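PDB 1L6R: hypothetical protein TA0175 from Thermoplasma acidophilum, which catalyses the magnesium-dependent dephosphorylation of 2-phosphoglycolate to glycolate and phosphate, and less efficiently releases phosphate from inorganic pyrophosphate. Local coordinates for residues Phe66-Gly71 and Glu112-Phe117; Ser45-Pro50 and Ile105-Trp110. The protein carries 1 engineered substitution. All blocks are in the same frame, centred on the assembly; numbering follows the deposited sequence.

Contacts 1 and 2 are neighbouring joints between the two halves of a capped HAD-type phosphatase: the core, which carries the nucleophile Asp11, and the smaller cap built on an antiparallel sheet. Their centres lie 7 Å apart. On the core side, Asn69 N is 2.8 Å from Ser45 O, a probable hydrogen bond; on the cap side, Asn108 ND2 is 2.8 Å from Gly116 O in another. Arg111, between Ile105-Trp110 and Glu112-Phe117, touches Glu68 and bonds to Gly46 O. Contact 2 is nearer the metals, the nearest side-chain atom of Asn47 being about 4 Å from a bound calcium ion, against about 9 Å for Glu68 of contact 1.

Contact 1. Residues Phe66-Gly71 and Glu112-Phe117; sequences FGENGG and EASTGF
One carboxylate from the Rossmann-like core of this HAD-superfamily phosphatase binds the chain that leads into the small cap sheet. Glu68 follows strand 65-67 in the left-handed helical conformation (phi/psi 46°/44°), opening a turn, and its side chain, extended beyond CG, reaches the residues ahead of strand 115-117. Three hydrogen bonds and a weak fourth, from Ala113 N to OE2, grip the carboxylate. OE2 accepts from Glu112 N at 2.8 Å on its syn lone pair, in a nearly straight bond (164°). OE1 takes two donors: Ser114 OG, 2.7 Å away, meets the anti lone pair, while Ala113 N approaches at 2.9 Å from above the carboxylate plane. Ser114 OG sits in the crowded position between backbone N and carbonyl carbon, which turns the hydroxyl towards Glu68. With donors at both oxygens, the buried carboxylate is probably favoured in its charged form, although Glu112 OE2, a like charge, is 5.9 Å from Glu68 OE2.

The remaining touches are van der Waals, the Ala113 methyl against Glu68 OE1 and the carbonyl of Gly71. The turn is closed by Gly70 N bonding to Gly67 O and Gly71 N to Glu68 O. At its end, Ala113 CB rests 3.6 Å from Gly71 O.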
loop_
_atom_site.group_PDB
_atom_site.type_symbol
_atom_site.label_atom_id
_atom_site.label_comp_id
_atom_site.label_asym_id
_atom_site.label_seq_id
_atom_site.Cartn_x
_atom_site.Cartn_y
_atom_site.Cartn_z
ATOM N N PHE A 66 4.461 -6.317 -16.332
ATOM C CA PHE A 66 3.559 -5.190 -16.160
ATOM C C PHE A 66 4.134 -3.885 -16.681
ATOM O O PHE A 66 5.316 -3.595 -16.507
ATOM C CB PHE A 66 3.236 -4.959 -14.675
ATOM C CG PHE A 66 2.512 -6.086 -14.010
ATOM C CD1 PHE A 66 3.196 -7.223 -13.587
ATOM C CD2 PHE A 66 1.142 -5.989 -13.762
ATOM C CE1 PHE A 66 2.512 -8.247 -12.920
ATOM C CE2 PHE A 66 0.456 -7.010 -13.097
ATOM C CZ PHE A 66 1.148 -8.135 -12.678
ATOM N N GLY A 67 3.273 -3.096 -17.315
ATOM C CA GLY A 67 3.659 -1.777 -17.777
ATOM C C GLY A 67 2.829 -0.784 -16.975
ATOM O O GLY A 67 2.029 -1.176 -16.112
ATOM N N GLU A 68 3.025 0.503 -17.240
ATOM C CA GLU A 68 2.268 1.560 -16.583
ATOM C C GLU A 68 2.163 1.382 -15.075
ATOM O O GLU A 68 1.100 1.558 -14.475
ATOM C CB GLU A 68 0.876 1.684 -17.223
ATOM C CG GLU A 68 0.976 1.970 -18.716
ATOM C CD GLU A 68 -0.362 2.248 -19.375
ATOM O OE1 GLU A 68 -1.066 3.165 -18.911
ATOM O OE2 GLU A 68 -0.701 1.575 -20.373
ATOM N N ASN A 69 3.294 1.022 -14.466
ATOM C CA ASN A 69 3.425 0.882 -13.016
ATOM C C ASN A 69 2.510 -0.129 -12.350
ATOM O O ASN A 69 2.252 -0.043 -11.147
ATOM C CB ASN A 69 3.266 2.264 -12.366
ATOM C CG ASN A 69 4.331 3.231 -12.836
ATOM O OD1 ASN A 69 5.515 3.031 -12.566
ATOM N ND2 ASN A 69 3.928 4.267 -13.562
ATOM N N GLY A 70 2.048 -1.096 -13.141
ATOM C CA GLY A 70 1.180 -2.142 -12.634
ATOM C C GLY A 70 -0.233 -2.107 -13.182
ATOM O O GLY A 70 -1.007 -3.031 -12.933
ATOM N N GLY A 71 -0.567 -1.073 -13.949
ATOM C CA GLY A 71 -1.919 -0.948 -14.471
ATOM C C GLY A 71 -2.281 -1.811 -15.659
ATOM O O GLY A 71 -3.464 -1.949 -15.972
ATOM N N GLU A 112 -2.706 2.751 -22.018
ATOM C CA GLU A 112 -4.120 2.404 -21.932
ATOM C C GLU A 112 -4.701 2.544 -20.543
ATOM O O GLU A 112 -5.917 2.584 -20.382
ATOM C CB GLU A 112 -4.330 0.949 -22.361
ATOM C CG GLU A 112 -3.853 0.631 -23.774
ATOM C CD GLU A 112 -4.053 -0.827 -24.166
ATOM O OE1 GLU A 112 -5.110 -1.405 -23.821
ATOM O OE2 GLU A 112 -3.154 -1.390 -24.835
ATOM N N ALA A 113 -3.840 2.644 -19.537
ATOM C CA ALA A 113 -4.300 2.655 -18.151
ATOM C C ALA A 113 -3.829 3.809 -17.278
ATOM O O ALA A 113 -4.101 3.824 -16.074
ATOM C CB ALA A 113 -3.874 1.335 -17.507
ATOM N N SER A 114 -3.124 4.753 -17.884
ATOM C CA SER A 114 -2.561 5.894 -17.164
ATOM C C SER A 114 -2.026 6.844 -18.219
ATOM O O SER A 114 -2.146 6.572 -19.414
ATOM C CB SER A 114 -1.407 5.431 -16.274
ATOM O OG SER A 114 -0.345 4.944 -17.073
ATOM N N THR A 115 -1.413 7.942 -17.779
ATOM C CA THR A 115 -0.873 8.924 -18.705
ATOM C C THR A 115 0.523 9.379 -18.292
ATOM O O THR A 115 0.735 9.790 -17.152
ATOM C CB THR A 115 -1.800 10.151 -18.756
ATOM O OG1 THR A 115 -3.126 9.718 -19.073
ATOM C CG2 THR A 115 -1.342 11.153 -19.798
ATOM N N GLY A 116 1.469 9.298 -19.221
ATOM C CA GLY A 116 2.818 9.764 -18.929
ATOM C C GLY A 116 2.907 11.242 -19.294
ATOM O O GLY A 116 2.102 11.762 -20.069
ATOM N N PHE A 117 3.886 11.948 -18.740
ATOM C CA PHE A 117 4.017 13.361 -19.070
ATOM C C PHE A 117 5.369 13.926 -18.690
ATOM O O PHE A 117 6.124 13.305 -17.934
ATOM C CB PHE A 117 2.898 14.198 -18.385
ATOM C CG PHE A 117 2.975 14.250 -16.867
ATOM C CD1 PHE A 117 2.375 13.269 -16.082
ATOM C CD2 PHE A 117 3.604 15.327 -16.231
ATOM C CE1 PHE A 117 2.387 13.355 -14.683
ATOM C CE2 PHE A 117 3.625 15.428 -14.836
ATOM C CZ PHE A 117 3.019 14.448 -14.056
#

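Contact 2. Residues Ser45-Pro50 and Ile105-Trp110; sequences SGNVIP and ILTNRW
Ser45 OG, just after core strand 40-44, is held by two hydrogen bonds: it accepts from Asn47 N (2.9 Å, 168°), closing an ST turn, and it pairs with Asp13 OD1. Asp13 and Gly46 are ligands of one magnesium site, so the turn lies beside the metals; Ser45 has the position of the HAD motif II serine, which in relatives binds the phosphoryl group. At Asn47, a chi1 of -141° is away from a staggered position and folds the amide back, so that OD1 accepts from Val48 N at 2.8 Å in the carbonyl plane, on a lone pair; the same oxygen faces the CG2 methyl of Thr107. An alanine in place of Asn47 would remove OD1 and both of these contacts, and would probably leave the approach to helix 49-60 less firmly set.

Val48, the N-cap residue of that helix, makes the main apolar contact with the 3-10 segment 106-110 of the cap. Its CG1, beside the backbone N, lies 3.3 Å from Thr107 O, an oxygen already bonded to Trp110 N; its CB and CG2 meet CB of Trp110, each at 3.9 Å. Pro50 CG adds a second touch on that carbon, 4.0 Å away, and both side chains cross the indole obliquely. Beyond the segments, Arg111 ties the sides together, bonding to Thr107 OG1 and Asn108 OD1 of the cap and to Gly46 O.

No direct hydrogen bond spans the two segments. One water bridges them, accepting from Ile49 N and donating to Trp110 O. Directional bonds thus shape each segment, while between the two segments themselves apolar carbons and one water make the contact, with Arg111 adding polar ties, a mix consistent with a cap that can shift slightly over the core.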
loop_
_atom_site.group_PDB
_atom_site.type_symbol
_atom_site.label_atom_id
_atom_site.label_comp_id
_atom_site.label_asym_id
_atom_site.label_seq_id
_atom_site.Cartn_x
_atom_site.Cartn_y
_atom_site.Cartn_z
ATOM N N SER A 45 7.338 -2.182 -14.796
ATOM C CA SER A 45 7.847 -0.952 -15.391
ATOM C C SER A 45 6.785 0.120 -15.528
ATOM O O SER A 45 5.590 -0.174 -15.524
ATOM C CB SER A 45 8.405 -1.261 -16.789
ATOM O OG SER A 45 8.844 -0.089 -17.458
ATOM N N GLY A 46 7.234 1.365 -15.641
ATOM C CA GLY A 46 6.323 2.467 -15.877
ATOM C C GLY A 46 6.137 2.655 -17.379
ATOM O O GLY A 46 5.285 3.440 -17.810
ATOM N N ASN A 47 6.906 1.932 -18.193
ATOM C CA ASN A 47 6.776 2.081 -19.643
ATOM C C ASN A 47 5.533 1.340 -20.161
ATOM O O ASN A 47 4.843 0.617 -19.421
ATOM C CB ASN A 47 8.039 1.586 -20.362
ATOM C CG ASN A 47 8.429 2.475 -21.552
ATOM O OD1 ASN A 47 7.579 2.854 -22.377
ATOM N ND2 ASN A 47 9.719 2.799 -21.659
ATOM N N VAL A 48 5.267 1.518 -21.448
ATOM C CA VAL A 48 4.086 0.942 -22.078
ATOM C C VAL A 48 4.178 -0.559 -22.278
ATOM O O VAL A 48 5.278 -1.122 -22.378
ATOM C CB VAL A 48 3.792 1.652 -23.411
ATOM C CG1 VAL A 48 3.527 3.126 -23.143
ATOM C CG2 VAL A 48 4.956 1.498 -24.369
ATOM N N ILE A 49 3.028 -1.217 -22.357
ATOM C CA ILE A 49 3.055 -2.662 -22.472
ATOM C C ILE A 49 3.799 -3.255 -23.682
ATOM O O ILE A 49 4.418 -4.298 -23.531
ATOM C CB ILE A 49 1.632 -3.267 -22.279
ATOM C CG1 ILE A 49 1.751 -4.737 -21.850
ATOM C CG2 ILE A 49 0.785 -3.097 -23.524
ATOM C CD1 ILE A 49 2.336 -4.937 -20.456
ATOM N N PRO A 50 3.767 -2.621 -24.880
ATOM C CA PRO A 50 4.534 -3.269 -25.958
ATOM C C PRO A 50 6.045 -3.207 -25.666
ATOM O O PRO A 50 6.803 -4.056 -26.124
ATOM C CB PRO A 50 4.140 -2.481 -27.213
ATOM C CG PRO A 50 3.653 -1.154 -26.682
ATOM C CD PRO A 50 2.945 -1.510 -25.402
ATOM N N ILE A 105 3.777 12.873 -23.888
ATOM C CA ILE A 105 5.009 12.291 -24.378
ATOM C C ILE A 105 4.636 11.288 -25.452
ATOM O O ILE A 105 3.507 10.772 -25.477
ATOM C CB ILE A 105 5.824 11.618 -23.252
ATOM C CG1 ILE A 105 5.023 10.490 -22.594
ATOM C CG2 ILE A 105 6.197 12.660 -22.222
ATOM C CD1 ILE A 105 5.779 9.766 -21.473
ATOM N N LEU A 106 5.580 11.009 -26.338
ATOM C CA LEU A 106 5.303 10.107 -27.443
ATOM C C LEU A 106 4.737 8.754 -27.038
ATOM O O LEU A 106 3.774 8.290 -27.654
ATOM C CB LEU A 106 6.558 9.910 -28.297
ATOM C CG LEU A 106 6.376 9.032 -29.540
ATOM C CD1 LEU A 106 7.318 9.487 -30.640
ATOM C CD2 LEU A 106 6.626 7.570 -29.183
ATOM N N THR A 107 5.290 8.121 -26.008
ATOM C CA THR A 107 4.797 6.795 -25.643
ATOM C C THR A 107 3.347 6.740 -25.189
ATOM O O THR A 107 2.786 5.653 -25.066
ATOM C CB THR A 107 5.684 6.117 -24.572
ATOM O OG1 THR A 107 5.831 6.987 -23.443
ATOM C CG2 THR A 107 7.057 5.764 -25.157
ATOM N N ASN A 108 2.720 7.890 -24.953
ATOM C CA ASN A 108 1.316 7.858 -24.560
ATOM C C ASN A 108 0.442 7.244 -25.650
ATOM O O ASN A 108 -0.657 6.780 -25.362
ATOM C CB ASN A 108 0.807 9.257 -24.212
ATOM C CG ASN A 108 1.250 9.700 -22.833
ATOM O OD1 ASN A 108 1.676 8.885 -22.009
ATOM N ND2 ASN A 108 1.140 10.992 -22.569
ATOM N N ARG A 109 0.939 7.211 -26.886
ATOM C CA ARG A 109 0.167 6.621 -27.985
ATOM C C ARG A 109 -0.038 5.120 -27.751
ATOM O O ARG A 109 -0.899 4.485 -28.373
ATOM C CB ARG A 109 0.866 6.856 -29.326
ATOM C CG ARG A 109 2.211 6.158 -29.484
ATOM C CD ARG A 109 2.815 6.448 -30.858
ATOM N NE ARG A 109 1.986 5.836 -31.892
ATOM C CZ ARG A 109 2.120 6.013 -33.202
ATOM N NH1 ARG A 109 3.065 6.801 -33.696
ATOM N NH2 ARG A 109 1.284 5.397 -34.023
ATOM N N TRP A 110 0.743 4.555 -26.838
ATOM C CA TRP A 110 0.633 3.141 -26.518
ATOM C C TRP A 110 0.137 2.879 -25.096
ATOM O O TRP A 110 0.114 1.733 -24.654
ATOM C CB TRP A 110 1.982 2.450 -26.724
ATOM C CG TRP A 110 2.491 2.566 -28.125
ATOM C CD1 TRP A 110 1.818 2.251 -29.274
ATOM C CD2 TRP A 110 3.782 3.044 -28.538
ATOM N NE1 TRP A 110 2.605 2.509 -30.369
ATOM C CE2 TRP A 110 3.815 2.996 -29.949
ATOM C CE3 TRP A 110 4.914 3.503 -27.851
ATOM C CZ2 TRP A 110 4.932 3.391 -30.685
ATOM C CZ3 TRP A 110 6.030 3.895 -28.584
ATOM C CH2 TRP A 110 6.028 3.835 -29.989
HETATM O O HOH W 1 0.694 0.318 -22.272
#